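Local coordinates for centrosomal protein of 192 kDa (Homo sapiens, PDB 6FVI), which is a centrosomal scaffold that activates AURKA and PLK1 and is required for mitotic centrosome maturation and bipolar spindle assembly, at residues A61-K66 with Y111-D116. Sequence-based numbering, arbitrary orientation. Where two conformers were deposited one is given.
Sequences APPYVK and YAQFWD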
loop_
_atom_site.group_PDB
_atom_site.type_symbol
_atom_site.label_atom_id
_atom_site.label_comp_id
_atom_site.label_asym_id
_atom_site.label_seq_id
_atom_site.Cartn_x
_atom_site.Cartn_y
_atom_site.Cartn_z
ATOM N N ALA A 61 0.131 -7.717 -7.808
ATOM C CA ALA A 61 -0.442 -8.315 -9.021
ATOM C C ALA A 61 -1.224 -7.196 -9.679
ATOM O O ALA A 61 -1.522 -6.182 -9.033
ATOM C CB ALA A 61 -1.360 -9.464 -8.682
ATOM N N PRO A 62 -1.627 -7.387 -10.932
ATOM C CA PRO A 62 -2.402 -6.341 -11.610
ATOM C C PRO A 62 -3.730 -6.103 -10.905
ATOM O O PRO A 62 -4.198 -6.930 -10.131
ATOM C CB PRO A 62 -2.606 -6.905 -13.022
ATOM C CG PRO A 62 -1.405 -7.781 -13.212
ATOM C CD PRO A 62 -1.243 -8.453 -11.874
ATOM N N PRO A 63 -4.377 -4.987 -11.187
ATOM C CA PRO A 63 -5.690 -4.761 -10.574
ATOM C C PRO A 63 -6.645 -5.879 -10.882
ATOM O O PRO A 63 -6.638 -6.417 -11.996
ATOM C CB PRO A 63 -6.163 -3.454 -11.244
ATOM C CG PRO A 63 -4.917 -2.805 -11.758
ATOM C CD PRO A 63 -4.038 -3.927 -12.156
ATOM N N TYR A 64 -7.486 -6.193 -9.920
ATOM C CA TYR A 64 -8.566 -7.124 -10.110
ATOM C C TYR A 64 -9.868 -6.367 -10.123
ATOM O O TYR A 64 -10.053 -5.388 -9.380
ATOM C CB TYR A 64 -8.543 -8.266 -9.062
ATOM C CG TYR A 64 -8.668 -7.842 -7.628
ATOM C CD1 TYR A 64 -7.552 -7.410 -6.907
ATOM C CD2 TYR A 64 -9.873 -7.894 -6.964
ATOM C CE1 TYR A 64 -7.655 -7.047 -5.581
ATOM C CE2 TYR A 64 -10.000 -7.529 -5.644
ATOM C CZ TYR A 64 -8.868 -7.116 -4.946
ATOM O OH TYR A 64 -8.955 -6.739 -3.629
ATOM N N VAL A 65 -10.781 -6.767 -11.019
ATOM C CA VAL A 65 -11.913 -5.938 -11.367
ATOM C C VAL A 65 -13.168 -6.786 -11.450
ATOM O O VAL A 65 -13.199 -7.818 -12.130
ATOM C CB VAL A 65 -11.679 -5.206 -12.697
ATOM C CG1 VAL A 65 -12.709 -4.101 -12.874
ATOM C CG2 VAL A 65 -10.267 -4.643 -12.753
ATOM N N LYS A 66 -14.223 -6.325 -10.801
ATOM C CA LYS A 66 -15.486 -7.046 -10.822
ATOM C C LYS A 66 -16.529 -6.126 -11.426
ATOM O O LYS A 66 -16.399 -4.895 -11.465
ATOM C CB LYS A 66 -15.871 -7.526 -9.413
ATOM C CG LYS A 66 -16.233 -6.436 -8.426
ATOM C CD LYS A 66 -16.514 -6.943 -7.016
ATOM C CE LYS A 66 -16.359 -5.787 -6.036
ATOM N NZ LYS A 66 -16.100 -6.182 -4.622
ATOM N N TYR A 111 -12.716 -1.778 -9.122
ATOM C CA TYR A 111 -11.293 -2.091 -9.213
ATOM C C TYR A 111 -10.642 -2.161 -7.840
ATOM O O TYR A 111 -10.984 -1.362 -6.955
ATOM C CB TYR A 111 -10.580 -0.950 -9.959
ATOM C CG TYR A 111 -10.959 -0.780 -11.409
ATOM C CD1 TYR A 111 -12.209 -0.292 -11.795
ATOM C CD2 TYR A 111 -10.049 -1.071 -12.406
ATOM C CE1 TYR A 111 -12.521 -0.108 -13.118
ATOM C CE2 TYR A 111 -10.364 -0.863 -13.742
ATOM C CZ TYR A 111 -11.613 -0.388 -14.091
ATOM O OH TYR A 111 -11.883 -0.199 -15.412
ATOM N N ALA A 112 -9.648 -3.021 -7.699
ATOM C CA ALA A 112 -8.853 -3.013 -6.487
ATOM C C ALA A 112 -7.485 -3.570 -6.810
ATOM O O ALA A 112 -7.275 -4.229 -7.825
ATOM C CB ALA A 112 -9.530 -3.789 -5.369
ATOM N N GLN A 113 -6.536 -3.324 -5.904
ATOM C CA GLN A 113 -5.185 -3.803 -6.109
ATOM C C GLN A 113 -4.444 -3.784 -4.779
ATOM O O GLN A 113 -4.574 -2.835 -4.001
ATOM C CB GLN A 113 -4.446 -2.940 -7.133
ATOM C CG GLN A 113 -3.147 -3.549 -7.625
ATOM C CD GLN A 113 -2.522 -2.709 -8.714
ATOM O OE1 GLN A 113 -2.723 -1.491 -8.782
ATOM N NE2 GLN A 113 -1.736 -3.356 -9.546
ATOM N N PHE A 114 -3.639 -4.819 -4.556
ATOM C CA PHE A 114 -2.772 -4.899 -3.400
ATOM C C PHE A 114 -1.370 -4.439 -3.732
ATOM O O PHE A 114 -0.844 -4.776 -4.791
ATOM C CB PHE A 114 -2.718 -6.344 -2.874
ATOM C CG PHE A 114 -4.020 -6.812 -2.278
ATOM C CD1 PHE A 114 -4.415 -6.345 -1.012
ATOM C CD2 PHE A 114 -4.871 -7.652 -2.964
ATOM C CE1 PHE A 114 -5.624 -6.751 -0.457
ATOM C CE2 PHE A 114 -6.051 -8.075 -2.390
ATOM C CZ PHE A 114 -6.427 -7.642 -1.143
ATOM N N TRP A 115 -0.778 -3.689 -2.801
ATOM C CA TRP A 115 0.569 -3.140 -2.930
ATOM C C TRP A 115 1.353 -3.388 -1.648
ATOM O O TRP A 115 0.780 -3.613 -0.572
ATOM C CB TRP A 115 0.469 -1.622 -3.149
ATOM C CG TRP A 115 -0.052 -1.197 -4.466
ATOM C CD1 TRP A 115 -1.323 -1.309 -4.936
ATOM C CD2 TRP A 115 0.704 -0.566 -5.510
ATOM N NE1 TRP A 115 -1.401 -0.810 -6.210
ATOM C CE2 TRP A 115 -0.177 -0.338 -6.584
ATOM C CE3 TRP A 115 2.027 -0.173 -5.643
ATOM C CZ2 TRP A 115 0.224 0.276 -7.778
ATOM C CZ3 TRP A 115 2.425 0.430 -6.820
ATOM C CH2 TRP A 115 1.526 0.645 -7.874
ATOM N N ASP A 116 2.661 -3.338 -1.779
ATOM C CA ASP A 116 3.439 -3.214 -0.580
ATOM C C ASP A 116 4.529 -2.219 -0.704
ATOM O O ASP A 116 4.923 -1.780 -1.778
ATOM C CB ASP A 116 3.982 -4.534 -0.086
ATOM C CG ASP A 116 5.079 -5.089 -0.916
ATOM O OD1 ASP A 116 5.524 -4.458 -1.874
ATOM O OD2 ASP A 116 5.539 -6.191 -0.560
HETATM O O HOH W 1 -3.569 -6.826 -6.665
#
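Tyr64 and Ala112 form a hydrogen-bonded antiparallel pair, and the tyrosine ring covers its own partner. Tyr64 CG sits between the backbone N and the carbonyl carbon (chi1 61°), and the ring beyond it lies over Ala112, whose CB makes a CH-pi contact with one face and comes within 3.4 Å of Tyr64 CZ. Beneath it the backbones exchange two hydrogen bonds, Tyr64 N to Ala112 O and Ala112 N to Tyr64 O. Farther out, Tyr64 OH reaches 3.4 Å from Phe114 CE2; the two rings are nearly parallel, at 21°, yet slid so far apart that they barely overlap. On the other face of the sheet, Val65 lies alongside Tyr111 and plants CG1 over the ring centre, 3.8 Å from the centroid, while Val65 CG2 touches Tyr111 CD2.

Beyond Tyr64 the backbone pairing stops at Pro63 and Pro62, neither of which has an N-H to donate, and a side chain and a water bridge the gap. Gln113, extended with CG anti to its backbone N (chi1 -167°), runs beside Pro63 and donates a nearly straight bond from NE2 to Ala61 O, 2.9 Å long. A water donates to that same carbonyl and accepts from Phe114 N, and a weak bond from Trp115 NE1 reaches Gln113 OE1.

In this PapD-like (ASH) domain 7 of Cep192, strand 109-121 is hydrogen-bonded antiparallel to both strand 53-66 and strand 129-139, while Phe103 meets the Tyr111 ring edge-to-face and Phe133 stacks on Trp115.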